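Local coordinates for octenoyl-coa reductase/carboxylase (Streptomyces sp., PDB 4A0S) that catalyses the NADPH-dependent reductive carboxylation of 2-octenoyl-CoA, supplying an unusual extender unit for cinnabaramide polyketide biosynthesis, at the interface of chains A and B. Sequence-based numbering; all coordinates share one arbitrary frame. Chains: chain A/B, Octenoyl-coa reductase/carboxylase.

The interface of chains A and B. Residues chain A 334-337, 341, 343; chain B 346-348, 351.
In this two-fold interface between Rossmann-type cofactor domains of the homotetramer, the start of helix 347-352 of chain B docks against the loop after strand 331-334 of chain A. The backbone N of B:Asn347, in the helix's first turn, gives a nearly straight hydrogen bond to the carbonyl O of A:Tyr341 (2.6 Å). With CG anti to its backbone N (chi1 -165°), B:Asn347 aims its amide into chain A. There ND2 donates in the amide plane to OG1 of A:Thr334 (2.9 Å), met tip to tip, and OG of A:Ser337 (3.0 Å). An amide suits this place because ND2 carries two N-H groups, one for each hydroxyl. A:His343 NE2 hydrogen-bonds to A:Ser337 OG (2.7 Å), positioning that hydroxyl, while B:Asn347 CB lies over the imidazole face.

A:Tyr341 spreads its ring flat across an ion pair. B:Arg348, bent at chi3, grips B:Asp346 side-on, NE to OD1 (3.0 Å) and NH2 to OD2 (2.5 Å), both through syn lone pairs. This fixes the guanidinium 20° from parallel with the phenol, NE above the ring centre as a cation-pi contact. An alanine at B:Arg348 would remove this stacked cation and probably leave the B:Asp346 carboxylate facing the ring without its counter-charge. One indole face of B:Trp351 meets A:Cys335 O and, by CH-pi contact, A:Gly336 CA, where glycine's missing side chain probably allows close approach.

B:Arg348 and B:Trp351 also line an acyl-CoA pocket; strand 342-346 leads directly into their helix.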
ATOM      1  N   THR A 334       8.199  -5.813 -14.574  1.00 16.89           N
ATOM      2  CA  THR A 334       9.257  -6.387 -15.390  1.00 17.02           C
ATOM      3  C   THR A 334      10.366  -6.966 -14.537  1.00 16.90           C
ATOM      4  O   THR A 334      10.768  -6.358 -13.535  1.00 16.85           O
ATOM      5  CB  THR A 334       9.881  -5.341 -16.344  1.00 17.61           C
ATOM      6  OG1 THR A 334      10.960  -5.947 -17.067  1.00 17.39           O
ATOM      7  CG2 THR A 334      10.394  -4.120 -15.568  1.00 17.26           C
ATOM      8  N   CYS A 335      10.863  -8.127 -14.946  1.00 16.85           N
ATOM      9  CA  CYS A 335      11.972  -8.766 -14.236  1.00 17.06           C
ATOM     10  C   CYS A 335      13.077  -9.158 -15.184  1.00 17.64           C
ATOM     11  O   CYS A 335      13.982  -9.920 -14.828  1.00 17.57           O
ATOM     12  CB  CYS A 335      11.484 -10.025 -13.525  1.00 16.72           C
ATOM     13  SG  CYS A 335      10.963 -11.348 -14.648  1.00 17.12           S
ATOM     14  N   GLY A 336      13.033  -8.626 -16.395  1.00 18.21           N
ATOM     15  CA  GLY A 336      13.998  -9.081 -17.372  1.00 18.77           C
ATOM     16  C   GLY A 336      13.876  -8.333 -18.662  1.00 19.06           C
ATOM     17  O   GLY A 336      12.988  -7.509 -18.837  1.00 19.09           O
ATOM     18  N   SER A 337      14.803  -8.635 -19.559  1.00 19.41           N
ATOM     19  CA  SER A 337      14.886  -7.971 -20.833  1.00 20.06           C
ATOM     20  C   SER A 337      15.555  -8.920 -21.815  1.00 20.24           C
ATOM     21  O   SER A 337      16.626  -8.624 -22.321  1.00 20.58           O
ATOM     22  CB  SER A 337      15.713  -6.698 -20.695  1.00 20.27           C
ATOM     23  OG  SER A 337      15.029  -5.723 -19.958  1.00 20.26           O
ATOM     24  N   TYR A 341      18.033  -4.971 -22.904  1.00 22.04           N
ATOM     25  CA  TYR A 341      17.651  -4.177 -21.731  1.00 21.78           C
ATOM     26  C   TYR A 341      17.526  -2.673 -21.959  1.00 22.00           C
ATOM     27  O   TYR A 341      17.137  -1.947 -21.052  1.00 21.87           O
ATOM     28  CB  TYR A 341      18.631  -4.432 -20.600  1.00 21.78           C
ATOM     29  CG  TYR A 341      20.086  -4.225 -20.964  1.00 22.69           C
ATOM     30  CD1 TYR A 341      20.623  -2.946 -21.113  1.00 24.37           C
ATOM     31  CD2 TYR A 341      20.929  -5.317 -21.130  1.00 23.24           C
ATOM     32  CE1 TYR A 341      21.959  -2.769 -21.443  1.00 24.67           C
ATOM     33  CE2 TYR A 341      22.257  -5.155 -21.441  1.00 23.68           C
ATOM     34  CZ  TYR A 341      22.768  -3.892 -21.598  1.00 25.64           C
ATOM     35  OH  TYR A 341      24.089  -3.759 -21.916  1.00 27.75           O
ATOM     36  N   HIS A 343      15.476  -0.324 -22.893  1.00 22.78           N
ATOM     37  CA  HIS A 343      14.062  -0.151 -23.164  1.00 22.90           C
ATOM     38  C   HIS A 343      13.813   1.246 -23.640  1.00 23.39           C
ATOM     39  O   HIS A 343      14.399   2.183 -23.123  1.00 23.73           O
ATOM     40  CB  HIS A 343      13.266  -0.383 -21.901  1.00 22.14           C
ATOM     41  CG  HIS A 343      13.212  -1.817 -21.480  1.00 21.88           C
ATOM     42  ND1 HIS A 343      12.311  -2.274 -20.544  1.00 20.38           N
ATOM     43  CD2 HIS A 343      13.925  -2.897 -21.885  1.00 21.48           C
ATOM     44  CE1 HIS A 343      12.479  -3.578 -20.386  1.00 21.21           C
ATOM     45  NE2 HIS A 343      13.449  -3.979 -21.190  1.00 21.62           N
TER
ATOM     46  N   ASP B 346      18.044   1.660 -19.213  1.00 20.70           N
ATOM     47  CA  ASP B 346      18.606   0.339 -19.078  1.00 20.91           C
ATOM     48  C   ASP B 346      17.781  -0.415 -18.036  1.00 20.09           C
ATOM     49  O   ASP B 346      17.867  -0.144 -16.823  1.00 19.49           O
ATOM     50  CB  ASP B 346      20.068   0.471 -18.666  1.00 21.12           C
ATOM     51  CG  ASP B 346      20.785  -0.850 -18.608  1.00 23.03           C
ATOM     52  OD1 ASP B 346      20.155  -1.862 -18.240  1.00 23.52           O
ATOM     53  OD2 ASP B 346      21.996  -0.876 -18.916  1.00 23.57           O
ATOM     54  N   ASN B 347      16.968  -1.352 -18.511  1.00 19.78           N
ATOM     55  CA  ASN B 347      16.043  -2.058 -17.637  1.00 18.85           C
ATOM     56  C   ASN B 347      16.726  -2.862 -16.545  1.00 18.81           C
ATOM     57  O   ASN B 347      16.135  -3.067 -15.492  1.00 18.18           O
ATOM     58  CB  ASN B 347      15.067  -2.946 -18.416  1.00 19.22           C
ATOM     59  CG  ASN B 347      13.877  -3.387 -17.563  1.00 18.13           C
ATOM     60  OD1 ASN B 347      13.308  -2.586 -16.839  1.00 17.58           O
ATOM     61  ND2 ASN B 347      13.519  -4.659 -17.639  1.00 17.84           N
ATOM     62  N   ARG B 348      17.964  -3.305 -16.787  1.00 18.66           N
ATOM     63  CA  ARG B 348      18.743  -3.982 -15.755  1.00 18.98           C
ATOM     64  C   ARG B 348      18.767  -3.159 -14.466  1.00 18.91           C
ATOM     65  O   ARG B 348      18.609  -3.693 -13.374  1.00 18.36           O
ATOM     66  CB  ARG B 348      20.172  -4.239 -16.223  1.00 19.08           C
ATOM     67  CG  ARG B 348      20.273  -5.158 -17.412  1.00 19.92           C
ATOM     68  CD  ARG B 348      21.698  -5.261 -17.848  1.00 20.55           C
ATOM     69  NE  ARG B 348      22.238  -3.964 -18.248  1.00 21.23           N
ATOM     70  CZ  ARG B 348      23.535  -3.694 -18.345  1.00 22.99           C
ATOM     71  NH1 ARG B 348      24.433  -4.636 -18.063  1.00 23.14           N
ATOM     72  NH2 ARG B 348      23.938  -2.479 -18.715  1.00 23.66           N
ATOM     73  N   TRP B 351      14.839  -3.495 -13.008  1.00 17.33           N
ATOM     74  CA  TRP B 351      14.403  -4.751 -12.396  1.00 17.28           C
ATOM     75  C   TRP B 351      15.426  -5.280 -11.408  1.00 17.09           C
ATOM     76  O   TRP B 351      15.057  -5.734 -10.332  1.00 16.50           O
ATOM     77  CB  TRP B 351      14.017  -5.817 -13.447  1.00 17.55           C
ATOM     78  CG  TRP B 351      15.101  -6.817 -13.740  1.00 18.11           C
ATOM     79  CD1 TRP B 351      15.548  -7.820 -12.911  1.00 18.45           C
ATOM     80  CD2 TRP B 351      15.859  -6.935 -14.950  1.00 19.29           C
ATOM     81  NE1 TRP B 351      16.564  -8.532 -13.524  1.00 18.73           N
ATOM     82  CE2 TRP B 351      16.760  -8.024 -14.780  1.00 18.40           C
ATOM     83  CE3 TRP B 351      15.874  -6.227 -16.161  1.00 19.31           C
ATOM     84  CZ2 TRP B 351      17.671  -8.403 -15.766  1.00 19.29           C
ATOM     85  CZ3 TRP B 351      16.773  -6.613 -17.144  1.00 20.51           C
ATOM     86  CH2 TRP B 351      17.660  -7.697 -16.943  1.00 20.59           C
TER